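Local coordinates for protein probable chaperone (Pseudomonas aeruginosa, PDB 4JMF) that probably acts as a type III secretion chaperone, forming a complex with the N-terminal region of the effector toxin ExoT, at residues Pro34-His38 with Met49-Leu53; Leu87-Gln91 with Gln104-Leu108. The contacts are given in a common frame with arbitrary orientation. Residue numbers count along the deposited sequence, not the author numbering.

Contact 1: Pro34-His38 with Met49-Leu53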
loop_
_atom_site.group_PDB
_atom_site.type_symbol
_atom_site.label_atom_id
_atom_site.label_comp_id
_atom_site.label_asym_id
_atom_site.label_seq_id
_atom_site.Cartn_x
_atom_site.Cartn_y
_atom_site.Cartn_z
ATOM N N PRO B 34 8.464 14.607 16.227
ATOM C CA PRO B 34 9.360 13.562 16.737
ATOM C C PRO B 34 9.635 12.437 15.728
ATOM O O PRO B 34 10.428 11.523 16.008
ATOM C CB PRO B 34 8.612 13.034 17.959
ATOM C CG PRO B 34 7.163 13.322 17.681
ATOM C CD PRO B 34 7.098 14.514 16.775
ATOM N N HIS B 35 9.023 12.520 14.553
ATOM C CA HIS B 35 9.155 11.456 13.555
ATOM C C HIS B 35 10.197 11.719 12.463
ATOM O O HIS B 35 10.079 12.673 11.682
ATOM C CB HIS B 35 7.791 11.205 12.927
ATOM C CG HIS B 35 6.704 11.021 13.936
ATOM N ND1 HIS B 35 6.636 9.917 14.763
ATOM C CD2 HIS B 35 5.651 11.809 14.267
ATOM C CE1 HIS B 35 5.584 10.032 15.555
ATOM N NE2 HIS B 35 4.971 11.170 15.274
ATOM N N LEU B 36 11.215 10.863 12.403
ATOM C CA LEU B 36 12.175 10.906 11.304
ATOM C C LEU B 36 11.609 10.063 10.156
ATOM O O LEU B 36 11.390 8.854 10.321
ATOM C CB LEU B 36 13.537 10.371 11.757
ATOM C CG LEU B 36 14.677 10.323 10.733
ATOM C CD1 LEU B 36 15.092 11.728 10.296
ATOM C CD2 LEU B 36 15.867 9.572 11.274
ATOM N N CYS B 37 11.349 10.710 9.013
ATOM C CA CYS B 37 10.755 10.061 7.851
ATOM C C CYS B 37 11.711 10.074 6.663
ATOM O O CYS B 37 12.449 11.042 6.464
ATOM C CB CYS B 37 9.465 10.779 7.459
ATOM S SG CYS B 37 8.275 10.948 8.796
ATOM N N HIS B 38 11.683 9.005 5.874
ATOM C CA HIS B 38 12.565 8.865 4.714
ATOM C C HIS B 38 11.740 8.725 3.430
ATOM O O HIS B 38 10.636 8.174 3.466
ATOM C CB HIS B 38 13.464 7.631 4.871
ATOM C CG HIS B 38 14.038 7.476 6.244
ATOM N ND1 HIS B 38 15.192 8.116 6.646
ATOM C CD2 HIS B 38 13.611 6.762 7.313
ATOM C CE1 HIS B 38 15.451 7.801 7.904
ATOM N NE2 HIS B 38 14.509 6.980 8.332
ATOM N N MET B 49 7.503 6.303 1.206
ATOM C CA MET B 49 7.780 7.074 2.417
ATOM C C MET B 49 7.729 6.137 3.608
ATOM O O MET B 49 6.831 5.293 3.701
ATOM C CB MET B 49 6.734 8.174 2.627
ATOM C CG MET B 49 6.618 9.172 1.491
ATOM S SD MET B 49 5.592 10.545 2.023
ATOM C CE MET B 49 5.563 11.567 0.552
ATOM N N PHE B 50 8.664 6.284 4.540
ATOM C CA PHE B 50 8.622 5.404 5.704
ATOM C C PHE B 50 9.301 5.995 6.918
ATOM O O PHE B 50 10.098 6.928 6.804
ATOM C CB PHE B 50 9.218 4.021 5.374
ATOM C CG PHE B 50 10.653 4.065 4.914
ATOM C CD1 PHE B 50 11.687 3.770 5.791
ATOM C CD2 PHE B 50 10.967 4.374 3.593
ATOM C CE1 PHE B 50 13.018 3.800 5.356
ATOM C CE2 PHE B 50 12.293 4.405 3.152
ATOM C CZ PHE B 50 13.314 4.118 4.034
ATOM N N THR B 51 8.980 5.436 8.083
ATOM C CA THR B 51 9.609 5.867 9.314
ATOM C C THR B 51 9.923 4.616 10.145
ATOM O O THR B 51 9.124 3.666 10.193
ATOM C CB THR B 51 8.694 6.875 10.062
ATOM O OG1 THR B 51 9.331 7.360 11.248
ATOM C CG2 THR B 51 7.356 6.251 10.411
ATOM N N ARG B 52 11.102 4.595 10.756
ATOM C CA ARG B 52 11.518 3.450 11.565
ATOM C C ARG B 52 10.945 3.595 12.965
ATOM O O ARG B 52 11.129 4.626 13.618
ATOM C CB ARG B 52 13.046 3.371 11.619
ATOM C CG ARG B 52 13.616 2.244 12.470
ATOM C CD ARG B 52 14.167 2.762 13.793
ATOM N NE ARG B 52 14.842 1.717 14.569
ATOM C CZ ARG B 52 15.362 1.905 15.782
ATOM N NH1 ARG B 52 15.282 3.097 16.369
ATOM N NH2 ARG B 52 15.947 0.899 16.417
ATOM N N LEU B 53 10.212 2.585 13.410
ATOM C CA LEU B 53 9.668 2.590 14.762
ATOM C C LEU B 53 10.549 1.716 15.647
ATOM O O LEU B 53 11.530 1.119 15.176
ATOM C CB LEU B 53 8.239 2.047 14.759
ATOM C CG LEU B 53 7.264 2.749 13.809
ATOM C CD1 LEU B 53 5.910 2.070 13.845
ATOM C CD2 LEU B 53 7.120 4.233 14.149
HETATM O O HOH W 1 8.890 7.787 14.035
HETATM O O HOH W 2 12.954 6.687 10.619
#
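Two neighbouring strands of a beta hairpin, 35-41 and 46-53, run antiparallel here within the central sheet of this CesT-family chaperone. At Met49 the CA sits 3.2 Å from His38 O in a CA-H...O contact, while the thioether leads away to helix 98-114. Phe50 is paired with His38 through both backbone bonds, His38 N to Phe50 O at 2.8 Å and Phe50 N to His38 O at 2.9 Å. Its ring takes a CH-pi contact from His38 CB, 3.9 Å from the centroid, and both side chains pack on apolar side chains of the Exoenzyme T chain. Thr51 lies on the other face with Cys37. Its hydroxyl donates to Leu36 O (OG1 to O, 2.7 Å) and takes a bond from water 1, which also meets His35 ND1; His35 NE2 bonds Glu113. By Arg52 the strands have splayed apart and its guanidinium pairs with Glu84. Water 2 fills the gap, accepting from Arg52 N at 2.8 Å and donating to Leu36 O at 2.7 Å.

Contact 2: Leu87-Gln91 with Gln104-Leu108; sequences LWNRQ and QLEQL
Leu108 lays its CD1 methyl across the backbone of Leu87, 3.5 Å from Leu87 O and 3.9 Å from Leu87 CG, in the helix-on-sheet packing of this alpha+beta CesT-family chaperone, helix 98-114 lying on one face of an antiparallel sheet. Residues 87-91 are in beta conformation; helix 104-108 runs against them at 161°, with the segment axes 8.7 Å apart at closest approach. Trp88 and Leu108 have the nearest CA atoms, at 6.7 Å. Alternation sends Leu87, Asn89 and Gln91 toward the helix, whereas Trp88 and Arg90 point away and meet the second subunit, Trp88 NE1 bonding Asn65 O there. At the centre Asn89, chi1 p, faces Gln104, whose chi1 and chi2 are both t, so the long amide reaches down to the sheet. Gln104 NE2 donates to Asn89 OD1 at 3.0 Å, and Asn89 ND2 donates to Gln104 O at 3.0 Å, although that carbonyl already receives Leu108 N at 3.2 Å. The two amides thus tie helix to strand, with Cys72 O and Leu47 O as further acceptors for Asn89 ND2 and Gln104 NE2. Gln104 OE1 finds no polar partner and rests 3.4 Å from Gln91 CB.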
loop_
_atom_site.group_PDB
_atom_site.type_symbol
_atom_site.label_atom_id
_atom_site.label_comp_id
_atom_site.label_asym_id
_atom_site.label_seq_id
_atom_site.Cartn_x
_atom_site.Cartn_y
_atom_site.Cartn_z
ATOM N N LEU B 87 7.155 1.607 9.336
ATOM C CA LEU B 87 5.808 2.031 8.945
ATOM C C LEU B 87 5.974 2.753 7.602
ATOM O O LEU B 87 6.797 3.652 7.494
ATOM C CB LEU B 87 5.260 2.996 10.000
ATOM C CG LEU B 87 3.843 3.527 9.866
ATOM C CD1 LEU B 87 2.882 2.399 10.132
ATOM C CD2 LEU B 87 3.608 4.672 10.849
ATOM N N TRP B 88 5.222 2.357 6.576
ATOM C CA TRP B 88 5.504 2.848 5.228
ATOM C C TRP B 88 4.265 2.986 4.382
ATOM O O TRP B 88 3.256 2.299 4.601
ATOM C CB TRP B 88 6.474 1.910 4.501
ATOM C CG TRP B 88 5.930 0.518 4.307
ATOM C CD1 TRP B 88 5.964 -0.510 5.212
ATOM C CD2 TRP B 88 5.270 -0.001 3.140
ATOM N NE1 TRP B 88 5.380 -1.638 4.679
ATOM C CE2 TRP B 88 4.939 -1.350 3.410
ATOM C CE3 TRP B 88 4.927 0.541 1.892
ATOM C CZ2 TRP B 88 4.284 -2.165 2.479
ATOM C CZ3 TRP B 88 4.275 -0.272 0.963
ATOM C CH2 TRP B 88 3.963 -1.614 1.264
ATOM N N ASN B 89 4.343 3.873 3.393
ATOM C CA ASN B 89 3.332 3.876 2.342
ATOM C C ASN B 89 3.982 4.166 0.999
ATOM O O ASN B 89 5.186 4.435 0.941
ATOM C CB ASN B 89 2.152 4.798 2.674
ATOM C CG ASN B 89 2.562 6.251 2.852
ATOM O OD1 ASN B 89 3.652 6.671 2.435
ATOM N ND2 ASN B 89 1.674 7.034 3.463
ATOM N N ARG B 90 3.223 4.059 -0.086
ATOM C CA ARG B 90 3.812 4.228 -1.413
ATOM C C ARG B 90 2.784 4.733 -2.410
ATOM O O ARG B 90 1.617 4.327 -2.366
ATOM C CB ARG B 90 4.400 2.909 -1.916
ATOM C CG ARG B 90 4.940 3.001 -3.341
ATOM C CD ARG B 90 6.024 1.978 -3.578
ATOM N NE ARG B 90 5.515 0.671 -3.309
ATOM C CZ ARG B 90 6.232 -0.379 -2.929
ATOM N NH1 ARG B 90 7.563 -0.327 -2.772
ATOM N NH2 ARG B 90 5.575 -1.494 -2.712
ATOM N N GLN B 91 3.214 5.629 -3.297
ATOM C CA GLN B 91 2.330 6.147 -4.326
ATOM C C GLN B 91 3.068 6.192 -5.643
ATOM O O GLN B 91 4.278 6.393 -5.665
ATOM C CB GLN B 91 1.821 7.543 -3.955
ATOM C CG GLN B 91 0.827 7.559 -2.791
ATOM C CD GLN B 91 -0.589 7.167 -3.215
ATOM O OE1 GLN B 91 -1.403 8.023 -3.587
ATOM N NE2 GLN B 91 -0.887 5.871 -3.155
ATOM N N GLN B 104 0.196 12.070 1.288
ATOM C CA GLN B 104 0.908 10.815 1.557
ATOM C C GLN B 104 1.741 10.907 2.822
ATOM O O GLN B 104 1.716 10.005 3.665
ATOM C CB GLN B 104 1.812 10.412 0.391
ATOM C CG GLN B 104 2.434 9.021 0.574
ATOM C CD GLN B 104 3.384 8.636 -0.549
ATOM O OE1 GLN B 104 3.459 9.315 -1.579
ATOM N NE2 GLN B 104 4.119 7.527 -0.358
ATOM N N LEU B 105 2.499 11.989 2.958
ATOM C CA LEU B 105 3.340 12.146 4.137
ATOM C C LEU B 105 2.475 12.311 5.386
ATOM O O LEU B 105 2.785 11.757 6.447
ATOM C CB LEU B 105 4.296 13.336 3.971
ATOM C CG LEU B 105 5.230 13.646 5.148
ATOM C CD1 LEU B 105 6.173 12.461 5.438
ATOM C CD2 LEU B 105 6.045 14.918 4.870
ATOM N N GLU B 106 1.383 13.056 5.253
ATOM C CA GLU B 106 0.529 13.342 6.396
ATOM C C GLU B 106 -0.090 12.074 6.952
ATOM O O GLU B 106 -0.153 11.901 8.173
ATOM C CB GLU B 106 -0.573 14.327 6.008
ATOM C CG GLU B 106 -1.344 14.890 7.202
ATOM C CD GLU B 106 -1.869 16.286 6.918
ATOM O OE1 GLU B 106 -2.846 16.420 6.139
ATOM O OE2 GLU B 106 -1.292 17.254 7.472
ATOM N N GLN B 107 -0.534 11.185 6.066
ATOM C CA GLN B 107 -1.121 9.922 6.519
ATOM C C GLN B 107 -0.071 9.031 7.183
ATOM O O GLN B 107 -0.371 8.323 8.150
ATOM C CB GLN B 107 -1.815 9.195 5.364
ATOM C CG GLN B 107 -3.012 9.947 4.799
ATOM C CD GLN B 107 -4.044 10.245 5.869
ATOM O OE1 GLN B 107 -4.583 9.331 6.502
ATOM N NE2 GLN B 107 -4.319 11.532 6.087
ATOM N N LEU B 108 1.163 9.073 6.675
ATOM C CA LEU B 108 2.259 8.345 7.312
ATOM C C LEU B 108 2.442 8.859 8.735
ATOM O O LEU B 108 2.413 8.087 9.703
ATOM C CB LEU B 108 3.569 8.518 6.535
ATOM C CG LEU B 108 4.766 7.785 7.149
ATOM C CD1 LEU B 108 4.523 6.270 7.194
ATOM C CD2 LEU B 108 6.066 8.107 6.402
#

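Overall arrangement
Following the chain from helix 3-15 through strand 28-32, contact 1 comes first and closes the hairpin of strands 35-41 and 46-53, with ten residues between its segments. Only after that does contact 2 open: the chain leaves the sheet at the end of strand 85-92, and five residues later helix 98-114 begins and runs back over the strand, twelve residues separating segments 87-91 and 104-108. The two loops are therefore in series, neither nested nor crossed. Their centres lie about 10 Å apart, joined because strands 46-53 and 85-92 are neighbours: Thr51 N is 2.9 Å from Leu87 O. Met49 also bridges the layers, its SD lying 3.5 Å from Leu105 CA, so hairpin, strand 85-92 and C-terminal helix form one packed unit.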